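PDB 5EHK: lantibiotic dehydratase from Microbispora corallina, which probably dehydrates serine and threonine residues of the NAI-107 precursor peptide, with glutamyl-tRNA supplying the activating glutamate. Local coordinates for residues 206-211 / 228-233; 424-429 / 646-651; 199-204 / 593-598; 239-244 / 279-284. All blocks are in the same frame, centred on the assembly; numbering follows the deposited sequence.

Contact 1: residues 206-211 / 228-233; sequences GDRIVL and TVSARR
Strands 208-211 and 228-232 pair antiparallel in a small three-stranded sheet. Helices 235-243, 250-260 and 267-278 follow it in the chain. This order is consistent with the winged-helix leader-peptide recognition element known from lantibiotic dehydratases such as NisB. Two hydrogen-bonded pairs join the backbones. Ile209 N donates to Ala231 O at 2.7 Å, and Ala231 N returns a bond to Ile209 O at 2.9 Å. Leu211 N donates to Val229 O at 3.0 Å. The return bond from Val229 N to Leu211 O is longer, 3.3 Å, but nearly straight at 175°. Past the strand ends, Arg233 N also donates to Asp207 O. Ile209, Leu211, Val229 and Ala231 share one face of the sheet. There Ile209 CG2 lies 3.5 Å from Ala231 CB. Leu241 and Leu280 back Ile209, and Gln278 backs Val229 and Ala231. Ser230 projects from the other face beside Val210. The Arg208 chain bends at chi2 and chi3, which brings NH1 to Ser230 OG at 3.0 Å, with OG close to the guanidinium plane. Ser230 OG is also hydrogen-bonded to Asp833 of the second subunit, so this corner lies at the dimer interface. Over one face of the same guanidinium sits Arg232 N. The Arg232 side chain leaves for Asp207, where Arg232 NH1 forms a salt bridge to Asp207 OD2 at 3.1 Å, the carboxylate and guanidinium planes 54° apart.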
loop_
_atom_site.group_PDB
_atom_site.type_symbol
_atom_site.label_atom_id
_atom_site.label_comp_id
_atom_site.label_asym_id
_atom_site.label_seq_id
_atom_site.Cartn_x
_atom_site.Cartn_y
_atom_site.Cartn_z
ATOM N N GLY A 206 14.716 23.460 21.831
ATOM C CA GLY A 206 15.107 24.857 21.831
ATOM C C GLY A 206 15.295 25.331 23.253
ATOM O O GLY A 206 16.129 24.797 23.975
ATOM N N ASP A 207 14.483 26.304 23.658
ATOM C CA ASP A 207 14.496 26.838 25.016
ATOM C C ASP A 207 13.307 26.336 25.826
ATOM O O ASP A 207 13.013 26.859 26.900
ATOM C CB ASP A 207 14.398 28.349 24.967
ATOM C CG ASP A 207 13.101 28.802 24.339
ATOM O OD1 ASP A 207 12.756 28.258 23.255
ATOM O OD2 ASP A 207 12.405 29.648 24.948
ATOM N N ARG A 208 12.620 25.326 25.310
ATOM C CA ARG A 208 11.468 24.766 26.004
ATOM C C ARG A 208 11.730 23.336 26.442
ATOM O O ARG A 208 12.490 22.586 25.795
ATOM C CB ARG A 208 10.245 24.763 25.103
ATOM C CG ARG A 208 9.908 26.102 24.486
ATOM C CD ARG A 208 8.405 26.277 24.403
ATOM N NE ARG A 208 8.074 27.559 25.002
ATOM C CZ ARG A 208 7.070 27.768 25.841
ATOM N NH1 ARG A 208 6.255 26.776 26.173
ATOM N NH2 ARG A 208 6.883 28.986 26.334
ATOM N N ILE A 209 11.111 22.967 27.561
ATOM C CA ILE A 209 11.052 21.575 27.988
ATOM C C ILE A 209 9.674 20.987 27.581
ATOM O O ILE A 209 8.620 21.592 27.807
ATOM C CB ILE A 209 11.382 21.442 29.498
ATOM C CG1 ILE A 209 11.671 19.991 29.867
ATOM C CG2 ILE A 209 10.285 21.998 30.350
ATOM C CD1 ILE A 209 12.900 19.434 29.175
ATOM N N VAL A 210 9.691 19.832 26.924
ATOM C CA VAL A 210 8.456 19.246 26.421
ATOM C C VAL A 210 8.210 17.857 26.971
ATOM O O VAL A 210 9.115 17.022 26.986
ATOM C CB VAL A 210 8.421 19.225 24.872
ATOM C CG1 VAL A 210 7.216 18.474 24.356
ATOM C CG2 VAL A 210 8.404 20.649 24.322
ATOM N N LEU A 211 6.992 17.640 27.464
ATOM C CA LEU A 211 6.510 16.314 27.835
ATOM C C LEU A 211 5.415 15.869 26.862
ATOM O O LEU A 211 4.310 16.394 26.884
ATOM C CB LEU A 211 5.965 16.306 29.269
ATOM C CG LEU A 211 5.358 14.992 29.805
ATOM C CD1 LEU A 211 6.424 13.926 29.835
ATOM C CD2 LEU A 211 4.767 15.152 31.206
ATOM N N THR A 228 -0.546 17.676 25.746
ATOM C CA THR A 228 0.887 17.961 25.685
ATOM C C THR A 228 1.256 19.123 26.611
ATOM O O THR A 228 0.467 20.051 26.807
ATOM C CB THR A 228 1.367 18.227 24.236
ATOM O OG1 THR A 228 2.640 18.879 24.272
ATOM C CG2 THR A 228 0.400 19.130 23.502
ATOM N N VAL A 229 2.437 19.044 27.218
ATOM C CA VAL A 229 2.904 20.095 28.113
ATOM C C VAL A 229 4.169 20.758 27.577
ATOM O O VAL A 229 5.170 20.082 27.340
ATOM C CB VAL A 229 3.164 19.544 29.519
ATOM C CG1 VAL A 229 4.118 20.463 30.295
ATOM C CG2 VAL A 229 1.846 19.371 30.258
ATOM N N SER A 230 4.126 22.077 27.397
ATOM C CA SER A 230 5.281 22.830 26.896
ATOM C C SER A 230 5.670 23.925 27.862
ATOM O O SER A 230 5.006 24.959 27.913
ATOM C CB SER A 230 4.959 23.468 25.544
ATOM O OG SER A 230 6.105 24.080 24.975
ATOM N N ALA A 231 6.736 23.707 28.628
ATOM C CA ALA A 231 7.199 24.708 29.589
ATOM C C ALA A 231 8.464 25.401 29.080
ATOM O O ALA A 231 9.260 24.781 28.386
ATOM C CB ALA A 231 7.468 24.051 30.925
ATOM N N ARG A 232 8.654 26.678 29.408
ATOM C CA ARG A 232 9.917 27.336 29.080
ATOM C C ARG A 232 11.039 26.812 29.982
ATOM O O ARG A 232 10.876 26.694 31.198
ATOM C CB ARG A 232 9.820 28.856 29.207
ATOM C CG ARG A 232 11.133 29.576 28.873
ATOM C CD ARG A 232 11.059 31.087 29.067
ATOM N NE ARG A 232 9.949 31.693 28.322
ATOM C CZ ARG A 232 10.028 32.175 27.078
ATOM N NH1 ARG A 232 11.177 32.134 26.406
ATOM N NH2 ARG A 232 8.951 32.710 26.505
ATOM N N ARG A 233 12.192 26.519 29.385
ATOM C CA ARG A 233 13.305 25.916 30.124
ATOM C C ARG A 233 14.307 26.970 30.608
ATOM O O ARG A 233 15.362 27.168 30.025
ATOM C CB ARG A 233 14.002 24.866 29.263
ATOM C CG ARG A 233 15.125 24.122 29.949
ATOM C CD ARG A 233 15.679 23.046 29.016
ATOM N NE ARG A 233 16.815 22.348 29.610
ATOM C CZ ARG A 233 18.073 22.636 29.311
ATOM N NH1 ARG A 233 18.320 23.609 28.453
ATOM N NH2 ARG A 233 19.071 21.978 29.881
#

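Contact 2: residues 424-429 / 646-651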
loop_
_atom_site.group_PDB
_atom_site.type_symbol
_atom_site.label_atom_id
_atom_site.label_comp_id
_atom_site.label_asym_id
_atom_site.label_seq_id
_atom_site.Cartn_x
_atom_site.Cartn_y
_atom_site.Cartn_z
ATOM N N PRO A 424 20.727 6.968 21.165
ATOM C CA PRO A 424 20.045 6.932 22.467
ATOM C C PRO A 424 18.564 6.735 22.263
ATOM O O PRO A 424 18.021 7.493 21.483
ATOM C CB PRO A 424 20.312 8.323 23.043
ATOM C CG PRO A 424 21.609 8.760 22.394
ATOM C CD PRO A 424 21.544 8.180 20.983
ATOM N N LEU A 425 17.963 5.684 22.819
ATOM C CA LEU A 425 16.503 5.544 22.767
ATOM C C LEU A 425 15.983 6.833 23.345
ATOM O O LEU A 425 16.398 7.175 24.453
ATOM C CB LEU A 425 16.033 4.397 23.678
ATOM C CG LEU A 425 14.521 4.198 23.624
ATOM C CD1 LEU A 425 14.194 2.759 23.620
ATOM C CD2 LEU A 425 13.844 4.869 24.783
ATOM N N LEU A 426 15.060 7.490 22.649
ATOM C CA LEU A 426 14.515 8.823 23.032
ATOM C C LEU A 426 14.887 9.828 21.973
ATOM O O LEU A 426 14.037 10.573 21.498
ATOM C CB LEU A 426 14.942 9.345 24.410
ATOM C CG LEU A 426 13.857 9.682 25.445
ATOM C CD1 LEU A 426 12.800 8.576 25.609
ATOM C CD2 LEU A 426 14.493 9.991 26.811
ATOM N N GLU A 427 16.151 9.835 21.578
ATOM C CA GLU A 427 16.525 10.579 20.399
ATOM C C GLU A 427 15.969 9.868 19.162
ATOM O O GLU A 427 15.404 10.505 18.269
ATOM C CB GLU A 427 18.025 10.693 20.296
ATOM C CG GLU A 427 18.486 11.350 19.008
ATOM C CD GLU A 427 19.984 11.248 18.862
ATOM O OE1 GLU A 427 20.669 11.496 19.882
ATOM O OE2 GLU A 427 20.469 10.913 17.751
ATOM N N LEU A 428 16.111 8.544 19.130
ATOM C CA LEU A 428 15.520 7.741 18.077
ATOM C C LEU A 428 14.022 7.996 18.005
ATOM O O LEU A 428 13.480 8.136 16.925
ATOM C CB LEU A 428 15.755 6.259 18.343
ATOM C CG LEU A 428 15.279 5.338 17.223
ATOM C CD1 LEU A 428 16.109 5.564 15.974
ATOM C CD2 LEU A 428 15.303 3.893 17.648
ATOM N N LEU A 429 13.355 8.099 19.151
ATOM C CA LEU A 429 11.900 8.232 19.166
ATOM C C LEU A 429 11.416 9.643 18.845
ATOM O O LEU A 429 10.221 9.864 18.634
ATOM C CB LEU A 429 11.327 7.779 20.508
ATOM C CG LEU A 429 11.032 6.282 20.648
ATOM C CD1 LEU A 429 10.400 5.999 21.975
ATOM C CD2 LEU A 429 10.134 5.808 19.535
ATOM N N PRO A 646 2.964 4.672 26.968
ATOM C CA PRO A 646 3.798 5.731 26.391
ATOM C C PRO A 646 4.809 5.119 25.426
ATOM O O PRO A 646 5.295 4.002 25.694
ATOM C CB PRO A 646 4.495 6.358 27.629
ATOM C CG PRO A 646 4.295 5.394 28.746
ATOM C CD PRO A 646 2.990 4.680 28.444
ATOM N N ASN A 647 5.095 5.809 24.316
ATOM C CA ASN A 647 5.955 5.247 23.269
ATOM C C ASN A 647 7.277 4.592 23.700
ATOM O O ASN A 647 7.582 3.481 23.261
ATOM C CB ASN A 647 6.196 6.243 22.128
ATOM C CG ASN A 647 4.947 6.522 21.326
ATOM O OD1 ASN A 647 3.955 5.789 21.419
ATOM N ND2 ASN A 647 4.979 7.589 20.530
ATOM N N PRO A 648 8.052 5.250 24.565
ATOM C CA PRO A 648 9.319 4.591 24.890
ATOM C C PRO A 648 9.104 3.246 25.570
ATOM O O PRO A 648 9.834 2.285 25.297
ATOM C CB PRO A 648 9.992 5.577 25.854
ATOM C CG PRO A 648 9.368 6.896 25.528
ATOM C CD PRO A 648 7.955 6.597 25.147
ATOM N N ALA A 649 8.099 3.194 26.435
ATOM C CA ALA A 649 7.738 1.976 27.132
ATOM C C ALA A 649 7.375 0.921 26.113
ATOM O O ALA A 649 7.833 -0.220 26.197
ATOM C CB ALA A 649 6.555 2.227 28.071
ATOM N N ARG A 650 6.530 1.298 25.155
ATOM C CA ARG A 650 6.120 0.345 24.141
ATOM C C ARG A 650 7.308 -0.099 23.271
ATOM O O ARG A 650 7.369 -1.256 22.834
ATOM C CB ARG A 650 4.982 0.885 23.283
ATOM C CG ARG A 650 4.693 -0.058 22.118
ATOM C CD ARG A 650 3.543 0.333 21.244
ATOM N NE ARG A 650 3.495 -0.605 20.143
ATOM C CZ ARG A 650 2.741 -0.490 19.065
ATOM N NH1 ARG A 650 1.949 0.554 18.898
ATOM N NH2 ARG A 650 2.829 -1.426 18.145
ATOM N N LEU A 651 8.259 0.802 23.029
ATOM C CA LEU A 651 9.414 0.440 22.221
ATOM C C LEU A 651 10.254 -0.579 22.998
ATOM O O LEU A 651 10.749 -1.558 22.416
ATOM C CB LEU A 651 10.245 1.677 21.801
ATOM C CG LEU A 651 11.444 1.411 20.871
ATOM C CD1 LEU A 651 11.008 0.765 19.593
ATOM C CD2 LEU A 651 12.243 2.646 20.523
HETATM O O HOH W 1 7.758 9.015 20.762
#
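The first turn of helix 647-656 packs here against the loop that follows strand 423-424, an outermost strand of a mixed sheet. Pro646 is the N-cap, and its O accepts the first helical bond, from Arg650 N. Leu429 contributes most from the loop. Its CB bond points toward the helix, and Leu429 CG lies 3.8 Å from Leu651 CD2. There the chain divides. Leu429 CD2 stays beside Leu651 CD2 at 3.9 Å. Leu429 CD1 is anti to CA (chi2 -177°) and so reaches forward over Pro648, 3.4 Å from its CA and 3.8 Å from its CG. The Pro648 ring also receives Leu426 CD1 at CG and Leu425 CD2 at CB. Leu425 crosses the ring at about a right angle, while Leu425 CD1 meets Leu651 CD2 at 3.7 Å. Leu651 CD2 is thus shared by Leu425 and Leu429, and each runs alongside Leu651 in the direction opposite to it. Tyr409 of helix 407-417 also touches Leu428 and Leu429. No direct hydrogen bond joins the segments. Asn647 is held mainly by Trp443 N at OD1 and Pro444 O at ND2. A bridging water accepts from Asn647 ND2 at 3.1 Å and donates weakly to Leu429 O at 3.4 Å.

Contact 3: residues 199-204 / 593-598; sequences HQTLTV and ISVGLP
A type I beta turn, His199 to Leu202, connects strands 195-198 and 203-205 and presents His199, Gln200 and Thr201 to the end of strand 591-595. Gln200, the second residue of the turn, does most of the work. Its CG lies beside the backbone N, and a bend at chi2 (95°) turns the carboxamide toward the chain leaving the strand. Gln200 OE1 accepts from Gly596 N at 2.9 Å, with the donor above the carbonyl plane. Gln200 NE2 donates to Leu597 O at 3.0 Å; this bond is straighter, 162° at the hydrogen, and lies near the amide plane. Two bonds therefore fix the rotation of the amide. Gly596 has positive phi, and at its backbone angles a CB would press on the carbonyl O of Val595. Gly596 CA makes an off-centre CH-pi contact with the His199 ring, 4.1 Å from the centroid. The ring is set by Thr201 N, which donates to His199 ND1 at 3.1 Å in the ring plane. Thr201 CG2 meets Val595 CG1 at 3.8 Å, the two side chains crossing at about a right angle. Around the contact, strand 208-212 packs on His199 and Thr201, strand 281-283 on His199 and Gln200, and helix 647-656 on Thr201 and Val595.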
loop_
_atom_site.group_PDB
_atom_site.type_symbol
_atom_site.label_atom_id
_atom_site.label_comp_id
_atom_site.label_asym_id
_atom_site.label_seq_id
_atom_site.Cartn_x
_atom_site.Cartn_y
_atom_site.Cartn_z
ATOM N N HIS A 199 10.636 13.421 35.167
ATOM C CA HIS A 199 9.887 12.510 34.314
ATOM C C HIS A 199 10.868 11.970 33.275
ATOM O O HIS A 199 11.667 12.722 32.722
ATOM C CB HIS A 199 8.763 13.278 33.622
ATOM C CG HIS A 199 7.753 12.402 32.944
ATOM N ND1 HIS A 199 8.058 11.605 31.861
ATOM C CD2 HIS A 199 6.431 12.240 33.168
ATOM C CE1 HIS A 199 6.972 10.965 31.469
ATOM N NE2 HIS A 199 5.970 11.337 32.242
ATOM N N GLN A 200 10.842 10.672 33.022
ATOM C CA GLN A 200 11.913 10.076 32.238
ATOM C C GLN A 200 11.803 10.379 30.730
ATOM O O GLN A 200 12.750 10.189 29.973
ATOM C CB GLN A 200 12.030 8.576 32.536
ATOM C CG GLN A 200 12.384 8.250 33.987
ATOM C CD GLN A 200 11.151 7.960 34.876
ATOM O OE1 GLN A 200 10.001 8.179 34.483
ATOM N NE2 GLN A 200 11.403 7.446 36.076
ATOM N N THR A 201 10.677 10.915 30.289
ATOM C CA THR A 201 10.522 11.114 28.857
ATOM C C THR A 201 10.482 12.573 28.424
ATOM O O THR A 201 10.040 12.876 27.306
ATOM C CB THR A 201 9.287 10.414 28.310
ATOM O OG1 THR A 201 8.137 11.046 28.851
ATOM C CG2 THR A 201 9.285 8.956 28.694
ATOM N N LEU A 202 10.924 13.475 29.296
ATOM C CA LEU A 202 11.059 14.875 28.912
ATOM C C LEU A 202 12.011 14.982 27.746
ATOM O O LEU A 202 13.046 14.336 27.715
ATOM C CB LEU A 202 11.608 15.706 30.077
ATOM C CG LEU A 202 10.654 15.793 31.260
ATOM C CD1 LEU A 202 11.237 16.601 32.409
ATOM C CD2 LEU A 202 9.319 16.364 30.786
ATOM N N THR A 203 11.671 15.819 26.787
ATOM C CA THR A 203 12.570 16.053 25.672
ATOM C C THR A 203 12.726 17.565 25.531
ATOM O O THR A 203 11.744 18.319 25.679
ATOM C CB THR A 203 12.100 15.356 24.352
ATOM O OG1 THR A 203 12.083 16.304 23.273
ATOM C CG2 THR A 203 10.705 14.699 24.510
ATOM N N VAL A 204 13.974 17.989 25.316
ATOM C CA VAL A 204 14.361 19.397 25.180
ATOM C C VAL A 204 14.226 19.941 23.760
ATOM O O VAL A 204 14.891 19.469 22.847
ATOM C CB VAL A 204 15.827 19.570 25.573
ATOM C CG1 VAL A 204 16.292 20.990 25.312
ATOM C CG2 VAL A 204 16.016 19.200 27.009
ATOM N N ILE A 593 12.894 -0.655 34.475
ATOM C CA ILE A 593 12.918 0.592 33.706
ATOM C C ILE A 593 11.604 1.306 33.941
ATOM O O ILE A 593 10.562 0.938 33.406
ATOM C CB ILE A 593 13.090 0.311 32.195
ATOM C CG1 ILE A 593 14.288 -0.612 31.956
ATOM C CG2 ILE A 593 13.252 1.595 31.420
ATOM C CD1 ILE A 593 14.296 -1.293 30.610
ATOM N N SER A 594 11.644 2.343 34.753
ATOM C CA SER A 594 10.439 3.098 35.037
ATOM C C SER A 594 10.264 4.094 33.924
ATOM O O SER A 594 11.214 4.808 33.583
ATOM C CB SER A 594 10.579 3.837 36.361
ATOM O OG SER A 594 11.052 2.975 37.375
ATOM N N VAL A 595 9.065 4.131 33.351
ATOM C CA VAL A 595 8.709 5.127 32.347
ATOM C C VAL A 595 7.447 5.871 32.743
ATOM O O VAL A 595 6.352 5.321 32.671
ATOM C CB VAL A 595 8.454 4.484 31.002
ATOM C CG1 VAL A 595 8.243 5.549 29.967
ATOM C CG2 VAL A 595 9.603 3.582 30.638
ATOM N N GLY A 596 7.592 7.108 33.201
ATOM C CA GLY A 596 6.430 7.888 33.599
ATOM C C GLY A 596 5.937 7.571 35.002
ATOM O O GLY A 596 4.822 7.950 35.354
ATOM N N LEU A 597 6.765 6.867 35.781
ATOM C CA LEU A 597 6.490 6.462 37.159
ATOM C C LEU A 597 7.770 6.638 37.963
ATOM O O LEU A 597 8.841 6.634 37.382
ATOM C CB LEU A 597 6.094 4.989 37.230
ATOM C CG LEU A 597 4.825 4.541 36.540
ATOM C CD1 LEU A 597 4.833 3.042 36.466
ATOM C CD2 LEU A 597 3.642 5.044 37.322
ATOM N N PRO A 598 7.673 6.788 39.300
ATOM C CA PRO A 598 8.881 6.935 40.126
ATOM C C PRO A 598 9.647 5.643 40.185
ATOM O O PRO A 598 9.079 4.618 39.833
ATOM C CB PRO A 598 8.320 7.219 41.514
ATOM C CG PRO A 598 6.985 6.552 41.499
ATOM C CD PRO A 598 6.453 6.769 40.127
#

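Contact 4: residues 239-244 / 279-284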
loop_
_atom_site.group_PDB
_atom_site.type_symbol
_atom_site.label_atom_id
_atom_site.label_comp_id
_atom_site.label_asym_id
_atom_site.label_seq_id
_atom_site.Cartn_x
_atom_site.Cartn_y
_atom_site.Cartn_z
ATOM N N GLU A 239 18.162 23.466 36.124
ATOM C CA GLU A 239 18.924 23.021 37.296
ATOM C C GLU A 239 18.123 22.034 38.138
ATOM O O GLU A 239 18.671 21.069 38.690
ATOM C CB GLU A 239 19.322 24.219 38.161
ATOM C CG GLU A 239 20.253 23.870 39.313
ATOM C CD GLU A 239 21.690 23.696 38.873
ATOM O OE1 GLU A 239 22.018 24.131 37.752
ATOM O OE2 GLU A 239 22.487 23.101 39.631
ATOM N N ILE A 240 16.823 22.292 38.239
ATOM C CA ILE A 240 15.938 21.445 39.012
ATOM C C ILE A 240 15.918 20.073 38.364
ATOM O O ILE A 240 16.199 19.052 39.011
ATOM C CB ILE A 240 14.519 22.041 39.071
ATOM C CG1 ILE A 240 14.494 23.241 40.031
ATOM C CG2 ILE A 240 13.521 20.989 39.507
ATOM C CD1 ILE A 240 13.178 23.963 40.110
ATOM N N LEU A 241 15.623 20.065 37.067
ATOM C CA LEU A 241 15.522 18.820 36.317
ATOM C C LEU A 241 16.815 17.994 36.352
ATOM O O LEU A 241 16.764 16.780 36.465
ATOM C CB LEU A 241 15.089 19.089 34.880
ATOM C CG LEU A 241 13.655 19.605 34.745
ATOM C CD1 LEU A 241 13.277 19.831 33.270
ATOM C CD2 LEU A 241 12.668 18.690 35.441
ATOM N N GLY A 242 17.967 18.642 36.283
ATOM C CA GLY A 242 19.224 17.913 36.299
ATOM C C GLY A 242 19.542 17.307 37.650
ATOM O O GLY A 242 20.058 16.200 37.743
ATOM N N ALA A 243 19.246 18.035 38.716
ATOM C CA ALA A 243 19.512 17.529 40.059
ATOM C C ALA A 243 18.532 16.418 40.436
ATOM O O ALA A 243 18.834 15.545 41.255
ATOM C CB ALA A 243 19.437 18.653 41.055
ATOM N N ALA A 244 17.356 16.459 39.819
ATOM C CA ALA A 244 16.325 15.457 40.064
ATOM C C ALA A 244 16.318 14.357 38.986
ATOM O O ALA A 244 15.262 13.769 38.685
ATOM C CB ALA A 244 14.957 16.134 40.146
ATOM N N GLU A 279 3.540 17.546 35.741
ATOM C CA GLU A 279 4.163 16.258 35.513
ATOM C C GLU A 279 5.537 16.371 34.868
ATOM O O GLU A 279 5.965 15.457 34.186
ATOM C CB GLU A 279 3.250 15.336 34.710
ATOM C CG GLU A 279 2.284 14.585 35.590
ATOM C CD GLU A 279 1.417 13.636 34.817
ATOM O OE1 GLU A 279 1.159 13.919 33.631
ATOM O OE2 GLU A 279 0.987 12.618 35.399
ATOM N N LEU A 280 6.206 17.505 35.061
ATOM C CA LEU A 280 7.615 17.624 34.713
ATOM C C LEU A 280 8.404 16.912 35.810
ATOM O O LEU A 280 9.540 16.489 35.605
ATOM C CB LEU A 280 8.044 19.090 34.648
ATOM C CG LEU A 280 7.450 19.985 33.559
ATOM C CD1 LEU A 280 8.319 21.198 33.341
ATOM C CD2 LEU A 280 7.288 19.224 32.280
ATOM N N LEU A 281 7.801 16.810 36.991
ATOM C CA LEU A 281 8.362 16.009 38.071
ATOM C C LEU A 281 7.382 14.933 38.488
ATOM O O LEU A 281 6.188 15.034 38.218
ATOM C CB LEU A 281 8.746 16.856 39.277
ATOM C CG LEU A 281 9.981 17.730 39.136
ATOM C CD1 LEU A 281 10.015 18.757 40.259
ATOM C CD2 LEU A 281 11.218 16.861 39.162
ATOM N N ILE A 282 7.907 13.879 39.099
ATOM C CA ILE A 282 7.102 12.782 39.608
ATOM C C ILE A 282 7.442 12.605 41.077
ATOM O O ILE A 282 8.605 12.333 41.404
ATOM C CB ILE A 282 7.433 11.478 38.888
ATOM C CG1 ILE A 282 7.074 11.587 37.401
ATOM C CG2 ILE A 282 6.711 10.325 39.552
ATOM C CD1 ILE A 282 7.397 10.348 36.582
ATOM N N THR A 283 6.451 12.781 41.956
ATOM C CA THR A 283 6.694 12.663 43.402
ATOM C C THR A 283 6.633 11.201 43.798
ATOM O O THR A 283 6.009 10.404 43.096
ATOM C CB THR A 283 5.697 13.491 44.266
ATOM O OG1 THR A 283 4.404 12.871 44.251
ATOM C CG2 THR A 283 5.565 14.900 43.726
ATOM N N ALA A 284 7.296 10.845 44.895
ATOM C CA ALA A 284 7.269 9.467 45.386
ATOM C C ALA A 284 5.864 9.081 45.857
ATOM O O ALA A 284 5.539 7.900 45.977
ATOM C CB ALA A 284 8.278 9.275 46.503
#
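The C-terminal end of helix 235-243 packs on the start of strand 281-283 in what is probably the winged-helix leader-recognition region. The contact is modest, 166 Å² in all, and wholly apolar between side chains. Leu281 carries its tight part. Its CG lies anti to the carbonyl carbon, beside the backbone N (chi1 -73°), and the chain is nearly extended beyond (chi2 165°). This carries both methyl groups to the helix. Leu281 CD2 meets Ala244 CB at 3.9 Å, where the chain has just left helical geometry. Leu281 CD1 faces Ile240 CG2 at 4.2 Å. Ile240 and Leu281 both also touch Met275 of helix 267-278, which closes this buried side. The pair of Leu241 CD2 and Leu281 CD2 is looser, at 4.4 Å. Leu241 CD2 also rests on the carbonyl O of Leu280, at 3.8 Å. Leu241 and Leu280 both continue onto Ile209 of strand 208-212. On the solvent side, Gly242 and Ala243 are exposed and make no contact with 279-284. The polar backbone is served by strand 195-198 and the turn after it: Ala244 bonds with Ala198, Ile282 with Gln197 and Leu280 with His199. No hydrogen bond or charge pair crosses directly between the two segments. Their fit therefore depends on the packing of leucine and isoleucine methyls and the Ala244 CB, while directional hydrogen bonds run instead from each segment's backbone to 195-199.

All four contacts fall within the N-terminal lantibiotic dehydratase region. Contacts 1, 3 and 4 adjoin one another; contact 2 touches only contact 3. Contacts 1 and 3 share a three-stranded sheet, in which 203-205 neighbours 208-212. Centre to centre, contact 4 lies about 14 Å from contact 1 and about 10 Å from contact 3, and contacts 2 and 3 are about 10 Å apart. Along the chain, contact 1 closes before contact 4 opens, and 593-598 returns much later to meet 199-204. Segments of contacts 2 and 3 alternate in sequence. Contact 3 thus joins the probable leader-recognition region, around contacts 1 and 4, to helix 647-656 and the mixed sheet holding 423-424 and 591-595.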